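Activating signal cointegrator 1 complex subunit 3 (Homo sapiens, PDB 6YXQ) unwinds duplex DNA as an ATP-driven 3'-5' helicase in alkylation repair, helps rescue stalled ribosomes, and holds its partner ASCC2 through the N-terminal region described here. Local coordinates at residues I77-A81 against G97-F102. Residues are numbered along the deposited sequence; the frame is centred on the assembly and turned at random.
Sequences ILHAA and GAAFLF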
ATOM      1  N   ILE A  77     -26.269 -33.549  -0.541  1.00 73.91           N
ATOM      2  CA  ILE A  77     -25.556 -32.275  -0.426  1.00 75.74           C
ATOM      3  C   ILE A  77     -26.475 -31.185   0.124  1.00 74.51           C
ATOM      4  O   ILE A  77     -26.058 -30.351   0.939  1.00 62.72           O
ATOM      5  CB  ILE A  77     -24.952 -31.862  -1.781  1.00 63.43           C
ATOM      6  CG1 ILE A  77     -24.006 -32.937  -2.306  1.00 60.90           C
ATOM      7  CG2 ILE A  77     -24.212 -30.547  -1.647  1.00 53.23           C
ATOM      8  CD1 ILE A  77     -23.459 -32.636  -3.688  1.00 61.62           C
ATOM      9  N   LEU A  78     -27.733 -31.160  -0.325  1.00 68.41           N
ATOM     10  CA  LEU A  78     -28.685 -30.177   0.184  1.00 72.68           C
ATOM     11  C   LEU A  78     -28.910 -30.355   1.678  1.00 76.60           C
ATOM     12  O   LEU A  78     -29.004 -29.371   2.422  1.00 79.17           O
ATOM     13  CB  LEU A  78     -30.012 -30.291  -0.559  1.00 73.82           C
ATOM     14  CG  LEU A  78     -30.035 -29.735  -1.977  1.00 75.39           C
ATOM     15  CD1 LEU A  78     -31.228 -30.287  -2.736  1.00 78.75           C
ATOM     16  CD2 LEU A  78     -30.051 -28.215  -1.935  1.00 72.49           C
ATOM     17  N   HIS A  79     -29.010 -31.605   2.131  1.00 60.09           N
ATOM     18  CA  HIS A  79     -29.164 -31.865   3.558  1.00 65.14           C
ATOM     19  C   HIS A  79     -27.939 -31.389   4.339  1.00 65.93           C
ATOM     20  O   HIS A  79     -28.071 -30.762   5.404  1.00 65.53           O
ATOM     21  CB  HIS A  79     -29.422 -33.359   3.772  1.00 65.79           C
ATOM     22  CG  HIS A  79     -29.631 -33.744   5.202  1.00 78.32           C
ATOM     23  ND1 HIS A  79     -30.417 -33.011   6.065  1.00 87.69           N
ATOM     24  CD2 HIS A  79     -29.163 -34.791   5.919  1.00 82.27           C
ATOM     25  CE1 HIS A  79     -30.415 -33.585   7.254  1.00 90.23           C
ATOM     26  NE2 HIS A  79     -29.661 -34.667   7.193  1.00 86.08           N
ATOM     27  N   ALA A  80     -26.738 -31.666   3.818  1.00 51.85           N
ATOM     28  CA  ALA A  80     -25.525 -31.199   4.485  1.00 62.99           C
ATOM     29  C   ALA A  80     -25.500 -29.680   4.581  1.00 66.00           C
ATOM     30  O   ALA A  80     -25.119 -29.118   5.617  1.00 70.19           O
ATOM     31  CB  ALA A  80     -24.282 -31.704   3.751  1.00 45.51           C
ATOM     32  N   ALA A  81     -25.900 -28.995   3.509  1.00 70.02           N
ATOM     33  CA  ALA A  81     -25.933 -27.538   3.560  1.00 70.52           C
ATOM     34  C   ALA A  81     -26.976 -27.055   4.558  1.00 66.33           C
ATOM     35  O   ALA A  81     -26.729 -26.105   5.307  1.00 75.26           O
ATOM     36  CB  ALA A  81     -26.194 -26.957   2.173  1.00 58.35           C
ATOM     37  N   GLY A  97     -25.387 -22.512  -0.195  1.00 96.69           N
ATOM     38  CA  GLY A  97     -24.447 -23.275   0.610  1.00 83.57           C
ATOM     39  C   GLY A  97     -24.155 -24.642   0.019  1.00 79.86           C
ATOM     40  O   GLY A  97     -23.022 -25.119   0.067  1.00 66.71           O
ATOM     41  N   ALA A  98     -25.175 -25.290  -0.550  1.00 76.52           N
ATOM     42  CA  ALA A  98     -24.960 -26.566  -1.227  1.00 60.12           C
ATOM     43  C   ALA A  98     -24.077 -26.395  -2.456  1.00 64.37           C
ATOM     44  O   ALA A  98     -23.216 -27.238  -2.733  1.00 64.67           O
ATOM     45  CB  ALA A  98     -26.299 -27.194  -1.615  1.00 44.63           C
ATOM     46  N   ALA A  99     -24.286 -25.316  -3.213  1.00 71.30           N
ATOM     47  CA  ALA A  99     -23.413 -25.039  -4.350  1.00 64.64           C
ATOM     48  C   ALA A  99     -21.983 -24.805  -3.888  1.00 63.11           C
ATOM     49  O   ALA A  99     -21.029 -25.293  -4.507  1.00 71.70           O
ATOM     50  CB  ALA A  99     -23.927 -23.833  -5.133  1.00 51.59           C
ATOM     51  N   PHE A 100     -21.822 -24.071  -2.788  1.00 73.22           N
ATOM     52  CA  PHE A 100     -20.500 -23.848  -2.214  1.00 70.75           C
ATOM     53  C   PHE A 100     -19.854 -25.156  -1.776  1.00 74.07           C
ATOM     54  O   PHE A 100     -18.650 -25.358  -1.969  1.00 83.61           O
ATOM     55  CB  PHE A 100     -20.612 -22.886  -1.034  1.00 65.36           C
ATOM     56  CG  PHE A 100     -19.314 -22.627  -0.349  1.00 72.79           C
ATOM     57  CD1 PHE A 100     -18.406 -21.735  -0.884  1.00 84.20           C
ATOM     58  CD2 PHE A 100     -18.997 -23.278   0.828  1.00 79.25           C
ATOM     59  CE1 PHE A 100     -17.202 -21.496  -0.259  1.00 89.48           C
ATOM     60  CE2 PHE A 100     -17.796 -23.043   1.459  1.00 82.18           C
ATOM     61  CZ  PHE A 100     -16.896 -22.148   0.915  1.00 88.23           C
ATOM     62  N   LEU A 101     -20.635 -26.055  -1.177  1.00 76.58           N
ATOM     63  CA  LEU A 101     -20.102 -27.352  -0.773  1.00 72.41           C
ATOM     64  C   LEU A 101     -19.651 -28.155  -1.985  1.00 77.70           C
ATOM     65  O   LEU A 101     -18.519 -28.654  -2.025  1.00 56.28           O
ATOM     66  CB  LEU A 101     -21.149 -28.130   0.024  1.00 47.04           C
ATOM     67  CG  LEU A 101     -21.385 -27.624   1.444  1.00 50.15           C
ATOM     68  CD1 LEU A 101     -22.443 -28.453   2.122  1.00 59.27           C
ATOM     69  CD2 LEU A 101     -20.094 -27.638   2.252  1.00 51.75           C
ATOM     70  N   PHE A 102     -20.530 -28.283  -2.986  1.00 85.49           N
ATOM     71  CA  PHE A 102     -20.186 -29.027  -4.193  1.00 79.89           C
ATOM     72  C   PHE A 102     -18.905 -28.491  -4.809  1.00 68.21           C
ATOM     73  O   PHE A 102     -17.992 -29.259  -5.130  1.00 64.07           O
ATOM     74  CB  PHE A 102     -21.333 -28.966  -5.200  1.00 68.87           C
ATOM     75  CG  PHE A 102     -21.014 -29.612  -6.522  1.00 68.36           C
ATOM     76  CD1 PHE A 102     -21.286 -30.954  -6.737  1.00 79.32           C
ATOM     77  CD2 PHE A 102     -20.454 -28.876  -7.556  1.00 67.90           C
ATOM     78  CE1 PHE A 102     -20.998 -31.551  -7.958  1.00 77.05           C
ATOM     79  CE2 PHE A 102     -20.158 -29.471  -8.779  1.00 67.60           C
ATOM     80  CZ  PHE A 102     -20.429 -30.807  -8.978  1.00 57.09           C
TER
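Small side chains let two helices that cross at a steep angle come close together. The axes of 77-81 and 97-102 approach to 8.4 Å with an angle of 113° between their N-to-C directions, and the nearest CA atoms are those of Ala81 and Ala98, 5.0 Å apart. Ala81 CB sits 3.4 Å from Ala98 N and 3.8 Å from Gly97 C, low against the opposite backbone; Gly97, lacking a side chain, gives this methyl a little more room. Ala98 is the answering bump: its CB meets Ala81 CB at 3.8 Å, Ile77 CG2 at 3.9 Å and Leu78 CD2 at 3.9 Å, and so rests in a shallow dip on the other helix.

Away from this close point the gap is filled by longer side chains. Leu101 lays its CD1 along the turn of 77-81, 3.8 Å from Ala81 N and 4.1 Å from Ala80 CB, a surface left low by two alanines. Branched Ile77 fills space in two directions: Ile77 CG2 lies 3.6 Å from Ala98 O, and Ile77 CD1 lies at the edge of the Phe102 ring, 4.1 Å from Phe102 CD1. No hydrogen bond crosses the interface. Trp51 of helix 51-61 covers Leu78 and Ala98, while helix 128-142 packs on Ile77, Ala80 and Phe102. Two consecutive helices, 64-85 and 91-105, packed crosswise through small residues form a near-orthogonal helix pair in the core of an all-alpha domain, here within the N-terminal region of ASCC3 required for binding ASCC2.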